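Local coordinates for protein inactive glucansucrase (Lactobacillus reuteri, PDB 5JBD) that is an inactive glucansucrase of glycosyl hydrolase family 70, built round a barrel of eight parallel strands and carrying a bound calcium ion, at residues 291-302 with 812-823; 104-112 with 132-143. All blocks are in the same frame, centred on the assembly; numbering follows the deposited sequence.

Contact 1. Residues 291-302 with 812-823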
loop_
_atom_site.group_PDB
_atom_site.type_symbol
_atom_site.label_atom_id
_atom_site.label_comp_id
_atom_site.label_asym_id
_atom_site.label_seq_id
_atom_site.Cartn_x
_atom_site.Cartn_y
_atom_site.Cartn_z
ATOM N N ASP A 291 13.894 -13.046 2.042
ATOM C CA ASP A 291 15.235 -12.693 2.520
ATOM C C ASP A 291 15.242 -11.379 3.286
ATOM O O ASP A 291 15.978 -11.244 4.265
ATOM C CB ASP A 291 16.221 -12.516 1.364
ATOM C CG ASP A 291 16.498 -13.780 0.594
ATOM O OD1 ASP A 291 16.127 -14.898 1.029
ATOM O OD2 ASP A 291 17.113 -13.644 -0.492
ATOM N N VAL A 292 14.451 -10.398 2.831
ATOM C CA VAL A 292 14.496 -9.062 3.436
ATOM C C VAL A 292 13.901 -9.042 4.845
ATOM O O VAL A 292 14.270 -8.202 5.658
ATOM C CB VAL A 292 13.862 -7.963 2.554
ATOM C CG1 VAL A 292 14.498 -7.947 1.168
ATOM C CG2 VAL A 292 12.342 -8.096 2.475
ATOM N N LEU A 293 13.021 -9.994 5.148
ATOM C CA LEU A 293 12.510 -10.148 6.515
ATOM C C LEU A 293 13.577 -10.748 7.433
ATOM O O LEU A 293 13.738 -10.294 8.557
ATOM C CB LEU A 293 11.226 -10.978 6.526
ATOM C CG LEU A 293 10.106 -10.544 5.571
ATOM C CD1 LEU A 293 8.979 -11.562 5.595
ATOM C CD2 LEU A 293 9.580 -9.167 5.935
ATOM N N ASP A 294 14.320 -11.742 6.948
ATOM C CA ASP A 294 15.480 -12.276 7.677
ATOM C C ASP A 294 16.496 -11.171 7.974
ATOM O O ASP A 294 16.986 -11.038 9.088
ATOM C CB ASP A 294 16.189 -13.370 6.866
ATOM C CG ASP A 294 15.405 -14.669 6.783
ATOM O OD1 ASP A 294 14.556 -14.956 7.656
ATOM O OD2 ASP A 294 15.662 -15.443 5.840
ATOM N N GLN A 295 16.798 -10.382 6.946
ATOM C CA GLN A 295 17.852 -9.350 7.018
ATOM C C GLN A 295 17.477 -8.200 7.933
ATOM O O GLN A 295 18.318 -7.721 8.698
ATOM C CB GLN A 295 18.193 -8.869 5.603
ATOM C CG GLN A 295 18.919 -9.972 4.837
ATOM C CD GLN A 295 18.818 -9.891 3.329
ATOM O OE1 GLN A 295 18.065 -9.083 2.765
ATOM N NE2 GLN A 295 19.557 -10.779 2.665
ATOM N N MET A 296 16.211 -7.797 7.891
ATOM C CA MET A 296 15.700 -6.796 8.831
ATOM C C MET A 296 15.869 -7.276 10.274
ATOM O O MET A 296 16.350 -6.534 11.118
ATOM C CB MET A 296 14.232 -6.485 8.553
ATOM C CG MET A 296 13.609 -5.465 9.499
ATOM S SD MET A 296 11.853 -5.210 9.258
ATOM C CE MET A 296 11.911 -4.090 7.858
ATOM N N GLY A 297 15.450 -8.508 10.554
ATOM C CA GLY A 297 15.623 -9.083 11.887
ATOM C C GLY A 297 17.081 -9.153 12.310
ATOM O O GLY A 297 17.421 -8.842 13.456
ATOM N N GLN A 298 17.951 -9.526 11.375
ATOM C CA GLN A 298 19.398 -9.604 11.659
ATOM C C GLN A 298 19.969 -8.241 12.052
ATOM O O GLN A 298 20.720 -8.147 13.028
ATOM C CB GLN A 298 20.147 -10.172 10.463
ATOM C CG GLN A 298 21.606 -10.495 10.751
ATOM C CD GLN A 298 22.373 -10.912 9.513
ATOM O OE1 GLN A 298 21.783 -11.156 8.449
ATOM N NE2 GLN A 298 23.706 -11.000 9.644
ATOM N N LEU A 299 19.602 -7.200 11.304
ATOM C CA LEU A 299 20.041 -5.825 11.598
ATOM C C LEU A 299 19.605 -5.388 12.976
ATOM O O LEU A 299 20.401 -4.885 13.763
ATOM C CB LEU A 299 19.492 -4.821 10.567
ATOM C CG LEU A 299 19.796 -3.326 10.793
ATOM C CD1 LEU A 299 21.294 -3.060 10.709
ATOM C CD2 LEU A 299 19.060 -2.437 9.804
ATOM N N MET A 300 18.319 -5.550 13.250
ATOM C CA MET A 300 17.767 -5.092 14.516
ATOM C C MET A 300 18.322 -5.895 15.700
ATOM O O MET A 300 18.544 -5.328 16.766
ATOM C CB MET A 300 16.238 -5.061 14.443
ATOM C CG MET A 300 15.768 -3.956 13.478
ATOM S SD MET A 300 14.001 -3.896 13.223
ATOM C CE MET A 300 13.537 -3.330 14.853
ATOM N N ASN A 301 18.623 -7.174 15.493
ATOM C CA ASN A 301 19.337 -7.967 16.513
ATOM C C ASN A 301 20.801 -7.523 16.700
ATOM O O ASN A 301 21.297 -7.458 17.829
ATOM C CB ASN A 301 19.270 -9.477 16.223
ATOM C CG ASN A 301 19.818 -10.321 17.369
ATOM O OD1 ASN A 301 19.535 -10.059 18.540
ATOM N ND2 ASN A 301 20.625 -11.324 17.036
ATOM N N ASP A 302 21.488 -7.229 15.608
ATOM C CA ASP A 302 22.855 -6.674 15.694
ATOM C C ASP A 302 22.901 -5.355 16.460
ATOM O O ASP A 302 23.775 -5.149 17.306
ATOM C CB ASP A 302 23.428 -6.465 14.289
ATOM C CG ASP A 302 23.859 -7.756 13.637
ATOM O OD1 ASP A 302 23.816 -8.821 14.304
ATOM O OD2 ASP A 302 24.232 -7.695 12.441
ATOM N N TYR A 812 28.933 -4.115 11.921
ATOM C CA TYR A 812 28.152 -5.360 11.837
ATOM C C TYR A 812 28.510 -6.128 10.567
ATOM O O TYR A 812 27.651 -6.330 9.699
ATOM C CB TYR A 812 26.643 -5.058 11.873
ATOM C CG TYR A 812 26.215 -4.054 12.929
ATOM C CD1 TYR A 812 26.436 -4.291 14.280
ATOM C CD2 TYR A 812 25.596 -2.851 12.570
ATOM C CE1 TYR A 812 26.030 -3.374 15.245
ATOM C CE2 TYR A 812 25.189 -1.930 13.527
ATOM C CZ TYR A 812 25.405 -2.194 14.855
ATOM O OH TYR A 812 25.009 -1.267 15.787
ATOM N N PRO A 813 29.771 -6.602 10.467
ATOM C CA PRO A 813 30.225 -7.249 9.220
ATOM C C PRO A 813 29.411 -8.492 8.808
ATOM O O PRO A 813 29.330 -8.800 7.613
ATOM C CB PRO A 813 31.694 -7.610 9.508
ATOM C CG PRO A 813 31.825 -7.584 11.000
ATOM C CD PRO A 813 30.826 -6.579 11.497
ATOM N N ASP A 814 28.814 -9.180 9.784
ATOM C CA ASP A 814 27.920 -10.336 9.526
ATOM C C ASP A 814 26.767 -10.046 8.539
ATOM O O ASP A 814 26.320 -10.945 7.813
ATOM C CB ASP A 814 27.357 -10.899 10.848
ATOM C CG ASP A 814 26.639 -9.838 11.675
ATOM O OD1 ASP A 814 27.317 -9.017 12.330
ATOM O OD2 ASP A 814 25.406 -9.800 11.639
ATOM N N LEU A 815 26.311 -8.791 8.502
ATOM C CA LEU A 815 25.280 -8.370 7.557
ATOM C C LEU A 815 25.633 -8.697 6.112
ATOM O O LEU A 815 24.739 -8.985 5.308
ATOM C CB LEU A 815 25.008 -6.857 7.676
ATOM C CG LEU A 815 24.343 -6.374 8.968
ATOM C CD1 LEU A 815 24.217 -4.860 8.962
ATOM C CD2 LEU A 815 22.991 -7.031 9.155
ATOM N N PHE A 816 26.926 -8.610 5.785
ATOM C CA PHE A 816 27.406 -8.756 4.418
ATOM C C PHE A 816 28.234 -10.024 4.194
ATOM O O PHE A 816 28.873 -10.171 3.142
ATOM C CB PHE A 816 28.156 -7.467 4.023
ATOM C CG PHE A 816 27.350 -6.221 4.310
ATOM C CD1 PHE A 816 26.224 -5.928 3.562
ATOM C CD2 PHE A 816 27.675 -5.386 5.371
ATOM C CE1 PHE A 816 25.447 -4.816 3.845
ATOM C CE2 PHE A 816 26.906 -4.265 5.653
ATOM C CZ PHE A 816 25.792 -3.979 4.886
ATOM N N THR A 817 28.197 -10.948 5.159
ATOM C CA THR A 817 28.703 -12.320 4.941
ATOM C C THR A 817 27.633 -13.415 5.093
ATOM O O THR A 817 27.829 -14.516 4.610
ATOM C CB THR A 817 29.902 -12.640 5.856
ATOM O OG1 THR A 817 29.528 -12.490 7.226
ATOM C CG2 THR A 817 31.072 -11.716 5.544
ATOM N N THR A 818 26.513 -13.123 5.751
ATOM C CA THR A 818 25.423 -14.092 5.878
ATOM C C THR A 818 24.771 -14.312 4.528
ATOM O O THR A 818 24.267 -13.363 3.917
ATOM C CB THR A 818 24.384 -13.590 6.867
ATOM O OG1 THR A 818 25.017 -13.437 8.139
ATOM C CG2 THR A 818 23.180 -14.570 6.978
ATOM N N LYS A 819 24.773 -15.562 4.066
ATOM C CA LYS A 819 24.227 -15.882 2.747
ATOM C C LYS A 819 22.710 -15.958 2.814
ATOM O O LYS A 819 22.162 -16.721 3.595
ATOM C CB LYS A 819 24.807 -17.189 2.230
ATOM C CG LYS A 819 26.301 -17.096 1.949
ATOM C CD LYS A 819 26.849 -18.399 1.403
ATOM C CE LYS A 819 28.251 -18.230 0.825
ATOM N NZ LYS A 819 29.287 -18.559 1.837
ATOM N N ALA A 820 22.040 -15.145 2.010
ATOM C CA ALA A 820 20.574 -15.156 1.913
ATOM C C ALA A 820 20.043 -16.483 1.354
ATOM O O ALA A 820 20.688 -17.134 0.534
ATOM C CB ALA A 820 20.104 -13.995 1.046
ATOM N N ILE A 821 18.861 -16.878 1.813
ATOM C CA ILE A 821 18.243 -18.160 1.414
ATOM C C ILE A 821 17.932 -18.189 -0.079
ATOM O O ILE A 821 18.308 -19.116 -0.764
ATOM C CB ILE A 821 16.944 -18.462 2.232
ATOM C CG1 ILE A 821 17.305 -18.651 3.724
ATOM C CG2 ILE A 821 16.221 -19.697 1.690
ATOM C CD1 ILE A 821 16.182 -18.991 4.705
ATOM N N SER A 822 17.228 -17.180 -0.576
ATOM C CA SER A 822 16.731 -17.228 -1.951
ATOM C C SER A 822 17.867 -17.239 -2.979
ATOM O O SER A 822 17.761 -17.942 -3.980
ATOM C CB SER A 822 15.736 -16.098 -2.241
ATOM O OG SER A 822 16.365 -14.857 -2.521
ATOM N N THR A 823 18.955 -16.518 -2.699
ATOM C CA THR A 823 20.090 -16.371 -3.655
ATOM C C THR A 823 21.334 -17.187 -3.353
ATOM O O THR A 823 22.119 -17.459 -4.264
ATOM C CB THR A 823 20.571 -14.920 -3.712
ATOM O OG1 THR A 823 20.972 -14.495 -2.398
ATOM C CG2 THR A 823 19.478 -14.031 -4.235
HETATM O O HOH W 1 17.804 -15.002 4.024
HETATM O O HOH W 2 21.756 -12.248 4.280
HETATM O O HOH W 3 22.362 -10.292 5.833
#
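Q298 reaches from helix 291-304 to D814, L815 and T818 in the turn after helix 805-811, and its side chain sets the middle of this contact. It runs out extended, CG anti to the backbone N (chi1 -171°). CG lies against a methyl of L815, CD2, which also sits 3.9 Å from CD of Q298. At the tip Q298 NE2 donates to D814 OD2 (2.9 Å), meeting that oxygen on its anti side and somewhat out of the carboxylate plane; a weak bond from NE2 goes to the backbone O of D814. The other amide atom, OE1, accepts from a water that also donates to L815 O. The same D814 O takes the hydroxyl of T818, which helps close the turn.

One helical turn on, the carboxylates of D302 and D814 approach from opposite directions with planes 83° apart. D302 OD2 and D814 OD2 are only 2.5 Å apart, so one of the two acids probably holds a proton. CB of D302 rests over a face of the Y812 ring, 4.1 Å from its centroid. L299 and L815 add an apolar touch between their CD1 methyls.

At the first turn of the helix D291 receives the backbone N of S822 on the syn lone pair of OD1 (3.0 Å, 164°), while OD2 lies 2.5 Å from S822 OG, a hydroxyl also bonded to D289. Q226 and Q252 bind the same D291 carboxylate. Between these ends water joins Q295 NE2, itself held by Q252, to T818 O. The helix follows barrel strand 279-282, and segment 812-823 runs antiparallel along the helix side turned away from that strand, an arrangement belonging to the TIM-barrel domain of family 70.

Contact 2. Residues 104-112 with 132-143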
loop_
_atom_site.group_PDB
_atom_site.type_symbol
_atom_site.label_atom_id
_atom_site.label_comp_id
_atom_site.label_asym_id
_atom_site.label_seq_id
_atom_site.Cartn_x
_atom_site.Cartn_y
_atom_site.Cartn_z
ATOM N N GLY A 104 -9.034 21.263 -37.203
ATOM C CA GLY A 104 -8.439 22.582 -37.384
ATOM C C GLY A 104 -7.375 22.750 -38.462
ATOM O O GLY A 104 -6.804 23.827 -38.566
ATOM N N TYR A 105 -7.122 21.731 -39.285
ATOM C CA TYR A 105 -6.077 21.828 -40.320
ATOM C C TYR A 105 -6.626 21.535 -41.714
ATOM O O TYR A 105 -6.053 20.762 -42.487
ATOM C CB TYR A 105 -4.912 20.904 -39.973
ATOM C CG TYR A 105 -4.308 21.163 -38.595
ATOM C CD1 TYR A 105 -4.862 20.585 -37.448
ATOM C CD2 TYR A 105 -3.191 21.981 -38.440
ATOM C CE1 TYR A 105 -4.321 20.810 -36.200
ATOM C CE2 TYR A 105 -2.644 22.215 -37.188
ATOM C CZ TYR A 105 -3.212 21.627 -36.068
ATOM O OH TYR A 105 -2.681 21.836 -34.817
ATOM N N GLU A 106 -7.739 22.186 -42.023
ATOM C CA GLU A 106 -8.384 22.102 -43.333
ATOM C C GLU A 106 -7.819 23.198 -44.246
ATOM O O GLU A 106 -7.620 24.326 -43.804
ATOM C CB GLU A 106 -9.904 22.273 -43.157
ATOM C CG GLU A 106 -10.747 21.573 -44.212
ATOM C CD GLU A 106 -12.254 21.626 -43.952
ATOM O OE1 GLU A 106 -12.695 22.183 -42.921
ATOM O OE2 GLU A 106 -13.006 21.106 -44.801
ATOM N N ASN A 107 -7.542 22.855 -45.504
ATOM C CA ASN A 107 -7.222 23.851 -46.544
ATOM C C ASN A 107 -7.482 23.269 -47.945
ATOM O O ASN A 107 -6.734 22.407 -48.419
ATOM C CB ASN A 107 -5.767 24.337 -46.422
ATOM C CG ASN A 107 -5.487 25.585 -47.250
ATOM O OD1 ASN A 107 -6.010 25.746 -48.349
ATOM N ND2 ASN A 107 -4.639 26.463 -46.729
ATOM N N ALA A 108 -8.546 23.747 -48.591
ATOM C CA ALA A 108 -8.922 23.320 -49.956
ATOM C C ALA A 108 -7.852 23.607 -51.018
ATOM O O ALA A 108 -7.750 22.870 -51.997
ATOM C CB ALA A 108 -10.241 23.964 -50.371
ATOM N N ASN A 109 -7.068 24.667 -50.824
ATOM C CA ASN A 109 -5.989 25.012 -51.747
ATOM C C ASN A 109 -4.836 23.998 -51.751
ATOM O O ASN A 109 -4.080 23.942 -52.726
ATOM C CB ASN A 109 -5.469 26.430 -51.461
ATOM C CG ASN A 109 -6.507 27.496 -51.751
ATOM O OD1 ASN A 109 -7.073 27.560 -52.851
ATOM N ND2 ASN A 109 -6.726 28.373 -50.783
ATOM N N TYR A 110 -4.708 23.201 -50.681
ATOM C CA TYR A 110 -3.702 22.127 -50.588
ATOM C C TYR A 110 -4.313 20.714 -50.660
ATOM O O TYR A 110 -3.679 19.740 -50.239
ATOM C CB TYR A 110 -2.841 22.325 -49.319
ATOM C CG TYR A 110 -1.974 23.549 -49.427
ATOM C CD1 TYR A 110 -2.478 24.813 -49.133
ATOM C CD2 TYR A 110 -0.668 23.457 -49.895
ATOM C CE1 TYR A 110 -1.699 25.954 -49.281
ATOM C CE2 TYR A 110 0.123 24.589 -50.048
ATOM C CZ TYR A 110 -0.394 25.838 -49.737
ATOM O OH TYR A 110 0.388 26.958 -49.894
ATOM N N GLY A 111 -5.525 20.604 -51.215
ATOM C CA GLY A 111 -6.191 19.311 -51.438
ATOM C C GLY A 111 -6.666 18.585 -50.191
ATOM O O GLY A 111 -6.835 17.363 -50.217
ATOM N N LEU A 112 -6.904 19.337 -49.112
ATOM C CA LEU A 112 -7.208 18.774 -47.794
ATOM C C LEU A 112 -8.492 19.364 -47.237
ATOM O O LEU A 112 -8.477 20.376 -46.540
ATOM C CB LEU A 112 -6.044 19.033 -46.831
ATOM C CG LEU A 112 -4.732 18.335 -47.192
ATOM C CD1 LEU A 112 -3.570 18.923 -46.400
ATOM C CD2 LEU A 112 -4.827 16.825 -46.988
ATOM N N MET A 132 -0.513 13.877 -49.656
ATOM C CA MET A 132 -1.412 14.474 -48.660
ATOM C C MET A 132 -0.667 14.812 -47.359
ATOM O O MET A 132 -0.872 15.883 -46.795
ATOM C CB MET A 132 -2.603 13.561 -48.356
ATOM C CG MET A 132 -3.575 13.426 -49.513
ATOM S SD MET A 132 -4.923 12.295 -49.119
ATOM C CE MET A 132 -6.227 12.858 -50.213
ATOM N N ALA A 133 0.208 13.912 -46.903
ATOM C CA ALA A 133 1.006 14.161 -45.696
ATOM C C ALA A 133 1.954 15.365 -45.849
ATOM O O ALA A 133 2.093 16.153 -44.921
ATOM C CB ALA A 133 1.786 12.918 -45.293
ATOM N N GLN A 134 2.590 15.503 -47.014
ATOM C CA GLN A 134 3.468 16.645 -47.277
ATOM C C GLN A 134 2.673 17.959 -47.293
ATOM O O GLN A 134 3.089 18.967 -46.701
ATOM C CB GLN A 134 4.230 16.471 -48.605
ATOM C CG GLN A 134 5.215 17.599 -48.934
ATOM C CD GLN A 134 6.191 17.898 -47.792
ATOM O OE1 GLN A 134 7.233 17.253 -47.654
ATOM N NE2 GLN A 134 5.859 18.892 -46.986
ATOM N N ASN A 135 1.534 17.928 -47.970
ATOM C CA ASN A 135 0.622 19.072 -48.015
ATOM C C ASN A 135 0.066 19.424 -46.632
ATOM O O ASN A 135 -0.067 20.607 -46.310
ATOM C CB ASN A 135 -0.502 18.828 -49.043
ATOM C CG ASN A 135 -0.031 19.068 -50.479
ATOM O OD1 ASN A 135 0.807 19.918 -50.736
ATOM N ND2 ASN A 135 -0.583 18.328 -51.409
ATOM N N LEU A 136 -0.225 18.414 -45.817
ATOM C CA LEU A 136 -0.660 18.654 -44.448
ATOM C C LEU A 136 0.433 19.327 -43.606
ATOM O O LEU A 136 0.138 20.215 -42.817
ATOM C CB LEU A 136 -1.115 17.360 -43.781
ATOM C CG LEU A 136 -1.605 17.471 -42.324
ATOM C CD1 LEU A 136 -2.736 18.482 -42.160
ATOM C CD2 LEU A 136 -2.026 16.107 -41.840
ATOM N N ARG A 137 1.689 18.932 -43.790
ATOM C CA ARG A 137 2.785 19.609 -43.100
ATOM C C ARG A 137 2.819 21.122 -43.409
ATOM O O ARG A 137 3.002 21.928 -42.493
ATOM C CB ARG A 137 4.127 18.940 -43.379
ATOM C CG ARG A 137 4.268 17.590 -42.692
ATOM C CD ARG A 137 5.708 17.108 -42.703
ATOM N NE ARG A 137 6.152 16.650 -44.027
ATOM C CZ ARG A 137 5.939 15.423 -44.522
ATOM N NH1 ARG A 137 5.310 14.483 -43.827
ATOM N NH2 ARG A 137 6.382 15.125 -45.736
ATOM N N TYR A 138 2.592 21.496 -44.673
ATOM C CA TYR A 138 2.506 22.914 -45.070
ATOM C C TYR A 138 1.346 23.615 -44.335
ATOM O O TYR A 138 1.502 24.722 -43.825
ATOM C CB TYR A 138 2.354 23.074 -46.604
ATOM C CG TYR A 138 3.446 22.435 -47.452
ATOM C CD1 TYR A 138 4.784 22.402 -47.029
ATOM C CD2 TYR A 138 3.146 21.867 -48.697
ATOM C CE1 TYR A 138 5.777 21.818 -47.805
ATOM C CE2 TYR A 138 4.139 21.273 -49.478
ATOM C CZ TYR A 138 5.449 21.248 -49.024
ATOM O OH TYR A 138 6.435 20.646 -49.764
ATOM N N VAL A 139 0.204 22.933 -44.249
ATOM C CA VAL A 139 -0.981 23.465 -43.557
ATOM C C VAL A 139 -0.727 23.552 -42.044
ATOM O O VAL A 139 -1.105 24.528 -41.419
ATOM C CB VAL A 139 -2.255 22.645 -43.897
ATOM C CG1 VAL A 139 -3.455 23.092 -43.060
ATOM C CG2 VAL A 139 -2.575 22.765 -45.392
ATOM N N ILE A 140 -0.028 22.568 -41.487
ATOM C CA ILE A 140 0.393 22.613 -40.075
ATOM C C ILE A 140 1.328 23.819 -39.819
ATOM O O ILE A 140 1.174 24.510 -38.809
ATOM C CB ILE A 140 1.040 21.286 -39.621
ATOM C CG1 ILE A 140 -0.038 20.208 -39.498
ATOM C CG2 ILE A 140 1.738 21.425 -38.265
ATOM C CD1 ILE A 140 0.495 18.814 -39.270
ATOM N N GLU A 141 2.294 24.049 -40.705
ATOM C CA GLU A 141 3.224 25.181 -40.548
ATOM C C GLU A 141 2.505 26.531 -40.664
ATOM O O GLU A 141 2.872 27.499 -39.999
ATOM C CB GLU A 141 4.368 25.097 -41.571
ATOM C CG GLU A 141 5.327 23.920 -41.358
ATOM C CD GLU A 141 6.097 23.981 -40.049
ATOM O OE1 GLU A 141 6.334 25.088 -39.526
ATOM O OE2 GLU A 141 6.494 22.911 -39.534
ATOM N N GLN A 142 1.478 26.599 -41.506
ATOM C CA GLN A 142 0.616 27.784 -41.537
ATOM C C GLN A 142 -0.072 27.997 -40.186
ATOM O O GLN A 142 -0.141 29.129 -39.700
ATOM C CB GLN A 142 -0.429 27.669 -42.628
ATOM C CG GLN A 142 0.122 27.738 -44.028
ATOM C CD GLN A 142 -0.886 27.144 -45.016
ATOM O OE1 GLN A 142 -2.092 27.040 -44.722
ATOM N NE2 GLN A 142 -0.396 26.700 -46.159
ATOM N N SER A 143 -0.557 26.911 -39.582
ATOM C CA SER A 143 -1.196 26.977 -38.268
ATOM C C SER A 143 -0.218 27.388 -37.153
ATOM O O SER A 143 -0.551 28.233 -36.329
ATOM C CB SER A 143 -1.899 25.650 -37.943
ATOM O OG SER A 143 -2.529 25.689 -36.673
HETATM O O HOH W 4 -1.130 24.179 -34.815
#
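The Y105 and Y110 rings of loop 104-112 lie against helix 126-147 at different levels, with V139 between them. V139 divides its methyls: CG1 packs on Y105, 3.5 Å from the backbone O, whereas CG2 faces CB of N107 (3.7 Å) and CB of Y110. Y105 O, against which V139 CG1 packs, is buried without a polar partner.

The Y105 side chain crosses I140 at a slant, CD2 lying 3.8 Å from I140 CG1, and its CE2 approaches the hydroxyl of S143. Beyond the ring the Y105 OH accepts from a water that also bonds S143 OG, and it is hydrogen-bonded to D156 of helix 151-162. F100 of helix 90-101 meets the same ring, so Y105 touches helices 90-101, 126-147 and 151-162 in a small helical region far from the barrel.

Loop 104-112 itself folds back as a tight turn: N107 and L112 exchange backbone hydrogen bonds in both directions, and N107 OD1 accepts from N109 N in an Asx turn. A first torsion of -167° swings the N107 amide away from its own N, and ND2 crosses the Q142 side chain at about a right angle. The amide planes stand 68° apart, and the bond from N107 ND2 to Q142 OE1 is weak (3.3 Å). Q142 NE2 is held by the backbone O of Q66 and lies 3.5 Å from Y110 CE1, with ring and amide planes 59° apart.

N135 meets the Y110 ring differently: its OD1 lies at the ring edge, in plane, and of its side-chain atoms CB comes nearest to Y110 O. L112 drives CD1 onto the helix backbone, 3.4 Å from L136 N, while CD2 turns to CB of M132; V101 of helix 90-101 touches L112 as well.

Contact 1 and contact 2 share no element and lie far apart, their centres about 65 Å from each other and their nearest atoms about 50 Å. Each sets a helix against a loop, and each is partly buried. Contact 1 is nearer the middle of the chain, about 24 Å from its centre, and joins segments 510 residues apart; contact 2, about 50 Å out, is local, its segments 20 residues apart in sequence. Their chemistry differs accordingly. Carboxylates, an amide and bridging waters dominate 291-302 with 812-823, in the barrel domain, whereas tyrosine rings and aliphatic methyls carry 104-112 with 132-143, where one weak amide bond is the direct polar link.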